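Local coordinates for protein phosphoglycerol transferase GacH (PDB 6DGM) that probably transfers glycerol phosphate onto a streptococcal rhamnose polysaccharide, through an extracellular catalytic domain of the lipoteichoic acid synthase type that binds manganese and sn-glycerol-1-phosphate, at residues 69-72 against 73-77; 282-285 against 286-289. All coordinates share one frame; numbering follows the deposited sequence.

Interaction 1: 69-72 against 73-77; sequences KAIK and NSTTA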
loop_
_atom_site.group_PDB
_atom_site.type_symbol
_atom_site.label_atom_id
_atom_site.label_comp_id
_atom_site.label_asym_id
_atom_site.label_seq_id
_atom_site.Cartn_x
_atom_site.Cartn_y
_atom_site.Cartn_z
ATOM N N LYS A 69 -10.300 11.342 8.270
ATOM C CA LYS A 69 -11.582 10.671 8.441
ATOM C C LYS A 69 -12.612 11.213 7.463
ATOM O O LYS A 69 -13.420 10.450 6.917
ATOM C CB LYS A 69 -12.077 10.789 9.872
ATOM C CG LYS A 69 -11.272 9.917 10.837
ATOM C CD LYS A 69 -12.084 9.557 12.067
ATOM C CE LYS A 69 -12.125 10.684 13.073
ATOM N NZ LYS A 69 -11.330 10.338 14.297
ATOM N N ALA A 70 -12.581 12.521 7.211
ATOM C CA ALA A 70 -13.502 13.109 6.251
ATOM C C ALA A 70 -13.202 12.621 4.839
ATOM O O ALA A 70 -14.121 12.402 4.042
ATOM C CB ALA A 70 -13.399 14.625 6.316
ATOM N N ILE A 71 -11.923 12.482 4.504
ATOM C CA ILE A 71 -11.559 11.922 3.207
ATOM C C ILE A 71 -12.094 10.501 3.081
ATOM O O ILE A 71 -12.712 10.136 2.072
ATOM C CB ILE A 71 -10.034 11.992 3.003
ATOM C CG1 ILE A 71 -9.592 13.449 2.876
ATOM C CG2 ILE A 71 -9.640 11.171 1.773
ATOM C CD1 ILE A 71 -8.131 13.669 3.225
ATOM N N LYS A 72 -11.891 9.679 4.119
ATOM C CA LYS A 72 -12.362 8.297 4.077
ATOM C C LYS A 72 -13.874 8.236 3.858
ATOM O O LYS A 72 -14.376 7.357 3.148
ATOM C CB LYS A 72 -11.975 7.572 5.367
ATOM C CG LYS A 72 -10.470 7.346 5.540
ATOM C CD LYS A 72 -10.138 6.566 6.817
ATOM C CE LYS A 72 -10.534 5.102 6.699
ATOM N NZ LYS A 72 -10.470 4.391 8.003
ATOM N N ASN A 73 -14.616 9.168 4.456
ATOM C CA ASN A 73 -16.059 9.166 4.293
ATOM C C ASN A 73 -16.483 9.517 2.869
ATOM O O ASN A 73 -17.614 9.201 2.487
ATOM C CB ASN A 73 -16.695 10.153 5.275
ATOM C CG ASN A 73 -16.713 9.634 6.697
ATOM O OD1 ASN A 73 -16.759 8.423 6.934
ATOM N ND2 ASN A 73 -16.682 10.554 7.660
ATOM N N SER A 74 -15.596 10.140 2.080
ATOM C CA SER A 74 -15.938 10.703 0.780
ATOM C C SER A 74 -15.556 9.810 -0.390
ATOM O O SER A 74 -15.905 10.123 -1.532
ATOM C CB SER A 74 -15.217 12.047 0.572
ATOM O OG SER A 74 -13.815 11.872 0.307
ATOM N N THR A 75 -14.841 8.727 -0.145
ATOM C CA THR A 75 -14.281 7.951 -1.238
ATOM C C THR A 75 -14.074 6.528 -0.748
ATOM O O THR A 75 -14.250 6.228 0.434
ATOM C CB THR A 75 -12.964 8.571 -1.722
ATOM O OG1 THR A 75 -12.600 7.974 -2.969
ATOM C CG2 THR A 75 -11.846 8.385 -0.698
ATOM N N THR A 76 -13.692 5.660 -1.671
ATOM C CA THR A 76 -13.371 4.283 -1.312
ATOM C C THR A 76 -12.316 4.272 -0.222
ATOM O O THR A 76 -11.250 4.870 -0.369
ATOM C CB THR A 76 -12.860 3.555 -2.557
ATOM O OG1 THR A 76 -13.868 3.621 -3.568
ATOM C CG2 THR A 76 -12.508 2.100 -2.251
ATOM N N ALA A 77 -12.615 3.601 0.886
ATOM C CA ALA A 77 -11.741 3.693 2.050
ATOM C C ALA A 77 -12.165 2.663 3.084
ATOM O O ALA A 77 -13.280 2.139 3.045
ATOM C CB ALA A 77 -11.791 5.091 2.676
HETATM O O HOH W 1 -14.166 8.132 8.403
#
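Ser74 folds its hydroxyl back onto the turn before it: OG gives a hydrogen bond of 2.7 Å to Ile71 O, arriving in the carbonyl plane on a lone pair. The torsion that allows this sets OG between the backbone N and the carbonyl carbon (chi1 74°). The same oxygen also takes Ser74 N at 2.9 Å, from well above its plane, so one residue grips Ile71 O twice from different directions. One residue earlier, Asn73 N reaches Lys69 O at 3.0 Å, the last clear i to i+4 bond here. The Asn73 amide swings back past that carbonyl, and a water donates to Lys69 O and, weakly, to Asn73 OD1. Beyond Ser74 the chain reverses. The methyl of Ala77 points back at the helix and packs against Lys72, CB to CB 3.7 Å, while Thr75 CG2 lies 3.4 Å from Ile71 O. Lys72 itself runs on, bending at chi3 (72°), to a salt bridge with Asp292 of strand 290-297; Lys69 pairs with Asp63. The carbonyl oxygens of Lys72 and Thr75 approach to 2.9 Å, a meeting of two acceptors probably eased by Lys303 NZ, which hydrogen-bonds both. Near the end of helix 66-74, Ile71 O is thus satisfied by the amide and hydroxyl of Ser74, and Lys72 O by the ammonium of Lys303, whose positive charge would suit the negative end of the helix dipole.

Interaction 2: 282-285 against 286-289; sequences NKHI and ENKY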
loop_
_atom_site.group_PDB
_atom_site.type_symbol
_atom_site.label_atom_id
_atom_site.label_comp_id
_atom_site.label_asym_id
_atom_site.label_seq_id
_atom_site.Cartn_x
_atom_site.Cartn_y
_atom_site.Cartn_z
ATOM N N ASN A 282 -7.486 -4.825 24.537
ATOM C CA ASN A 282 -8.628 -5.312 25.312
ATOM C C ASN A 282 -9.557 -6.281 24.596
ATOM O O ASN A 282 -10.712 -5.946 24.316
ATOM C CB ASN A 282 -9.470 -4.107 25.785
ATOM C CG ASN A 282 -10.531 -4.483 26.815
ATOM O OD1 ASN A 282 -10.420 -5.503 27.496
ATOM N ND2 ASN A 282 -11.563 -3.650 26.936
ATOM N N LYS A 283 -9.099 -7.498 24.331
ATOM C CA LYS A 283 -9.917 -8.545 23.714
ATOM C C LYS A 283 -10.272 -8.267 22.251
ATOM O O LYS A 283 -10.976 -9.079 21.635
ATOM C CB LYS A 283 -11.235 -8.820 24.464
ATOM C CG LYS A 283 -11.088 -9.234 25.922
ATOM C CD LYS A 283 -12.391 -9.009 26.702
ATOM C CE LYS A 283 -13.085 -10.318 27.071
ATOM N NZ LYS A 283 -14.551 -10.134 27.331
ATOM N N HIS A 284 -9.854 -7.135 21.689
ATOM C CA HIS A 284 -10.007 -6.865 20.263
ATOM C C HIS A 284 -8.616 -6.799 19.651
ATOM O O HIS A 284 -8.222 -5.771 19.083
ATOM C CB HIS A 284 -10.732 -5.542 20.026
ATOM C CG HIS A 284 -12.211 -5.628 20.225
ATOM N ND1 HIS A 284 -12.781 -6.231 21.325
ATOM C CD2 HIS A 284 -13.239 -5.193 19.457
ATOM C CE1 HIS A 284 -14.097 -6.164 21.227
ATOM N NE2 HIS A 284 -14.400 -5.539 20.103
ATOM N N ILE A 285 -7.860 -7.897 19.785
ATOM C CA ILE A 285 -6.470 -7.920 19.344
ATOM C C ILE A 285 -6.352 -7.771 17.839
ATOM O O ILE A 285 -5.276 -7.426 17.337
ATOM C CB ILE A 285 -5.759 -9.185 19.873
ATOM C CG1 ILE A 285 -4.234 -9.031 19.769
ATOM C CG2 ILE A 285 -6.216 -10.427 19.110
ATOM C CD1 ILE A 285 -3.641 -7.977 20.704
ATOM N N GLU A 286 -7.431 -8.008 17.086
ATOM C CA GLU A 286 -7.351 -7.771 15.648
ATOM C C GLU A 286 -6.915 -6.339 15.352
ATOM O O GLU A 286 -6.234 -6.093 14.348
ATOM C CB GLU A 286 -8.689 -8.101 14.971
ATOM C CG GLU A 286 -9.853 -7.184 15.335
ATOM C CD GLU A 286 -10.595 -7.622 16.595
ATOM O OE1 GLU A 286 -10.121 -8.548 17.292
ATOM O OE2 GLU A 286 -11.664 -7.042 16.878
ATOM N N ASN A 287 -7.261 -5.388 16.235
ATOM C CA ASN A 287 -6.940 -3.985 15.988
ATOM C C ASN A 287 -5.452 -3.689 16.104
ATOM O O ASN A 287 -5.024 -2.598 15.725
ATOM C CB ASN A 287 -7.741 -3.090 16.935
ATOM C CG ASN A 287 -9.203 -2.986 16.529
ATOM O OD1 ASN A 287 -9.524 -2.953 15.344
ATOM N ND2 ASN A 287 -10.090 -2.943 17.506
ATOM N N LYS A 288 -4.652 -4.635 16.590
ATOM C CA LYS A 288 -3.203 -4.451 16.555
ATOM C C LYS A 288 -2.660 -4.447 15.130
ATOM O O LYS A 288 -1.533 -3.987 14.920
ATOM C CB LYS A 288 -2.547 -5.537 17.398
ATOM C CG LYS A 288 -1.056 -5.443 17.557
ATOM C CD LYS A 288 -0.589 -6.484 18.593
ATOM C CE LYS A 288 0.920 -6.638 18.590
ATOM N NZ LYS A 288 1.345 -7.654 19.617
ATOM N N TYR A 289 -3.443 -4.920 14.147
ATOM C CA TYR A 289 -2.971 -5.087 12.778
ATOM C C TYR A 289 -3.873 -4.417 11.749
ATOM O O TYR A 289 -3.810 -4.770 10.566
ATOM C CB TYR A 289 -2.808 -6.580 12.452
ATOM C CG TYR A 289 -1.826 -7.247 13.379
ATOM C CD1 TYR A 289 -0.467 -7.196 13.120
ATOM C CD2 TYR A 289 -2.248 -7.888 14.547
ATOM C CE1 TYR A 289 0.449 -7.795 13.963
ATOM C CE2 TYR A 289 -1.329 -8.482 15.413
ATOM C CZ TYR A 289 0.017 -8.427 15.114
ATOM O OH TYR A 289 0.931 -9.003 15.962
#
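The imidazole of His284 has the amide ND2 of Asn287 at its edge, near the ring plane, and the carboxylate of Glu286 set obliquely beside it. Ring and carboxylate run side by side, pointing the same way with their planes 32° apart, and OE2 comes within 3.5 Å of CD2 of His284. The charged atoms do not touch: His284 NE2 and Glu286 OE2 stay 4.5 Å apart, so any attraction is through space and would depend on the charge of the histidine. Glu286 gets there by a tight fold, CG held between its own backbone N and carbonyl carbon (chi1 67°) and the chain bent again at chi2. This lays Glu286 OE1 3.3 Å from His284 C. The second ring, Tyr289, carries Lys288 CG on one face, 3.7 Å above the plane and offset toward the rim. Lys288 stretches out fully beyond CG alongside Ile285, CD to the Ile285 CD1 methyl 4.0 Å, before its ammonium forms a salt bridge with Asp278 and a cation-pi contact with Tyr85. Under these side chains the backbone winds through two i to i+3 bonds: Asn287 N to His284 O and Lys288 N to Ile285 O, both 3.0 Å. Ile285 N is buried without a partner. Tyr289 N continues the pattern to Glu286 O. These successive i to i+3 bonds make a short 3-10 turn, which in this alkaline-phosphatase-like domain closes the surface loop between strands 263-269 and 290-297; Tyr289 then leads into the latter, its side chain about 7 Å from that of the manganese ligand His271.

How the interactions relate
Interaction 1 comes first along the chain and interaction 2 follows some two hundred residues later, both in the same sulfatase-family catalytic domain. Their centres lie about 23 Å apart and their nearest atoms about 10 Å, so they do not touch. The mixed sheet links them: 69-77 ends helix 66-74 and enters strand 77-81, while 282-289 leads into strand 290-297, and those two strands are antiparallel neighbours. Strand 290-297 also supplies side chains that meet Ile71 and the ammonium of Lys72. One contact is thus a helix end leading into the sheet, away from the annotated sites; the other is a surface turn whose Tyr289 side chain lies about 12 Å from the manganese and from sn-glycerol-1-phosphate.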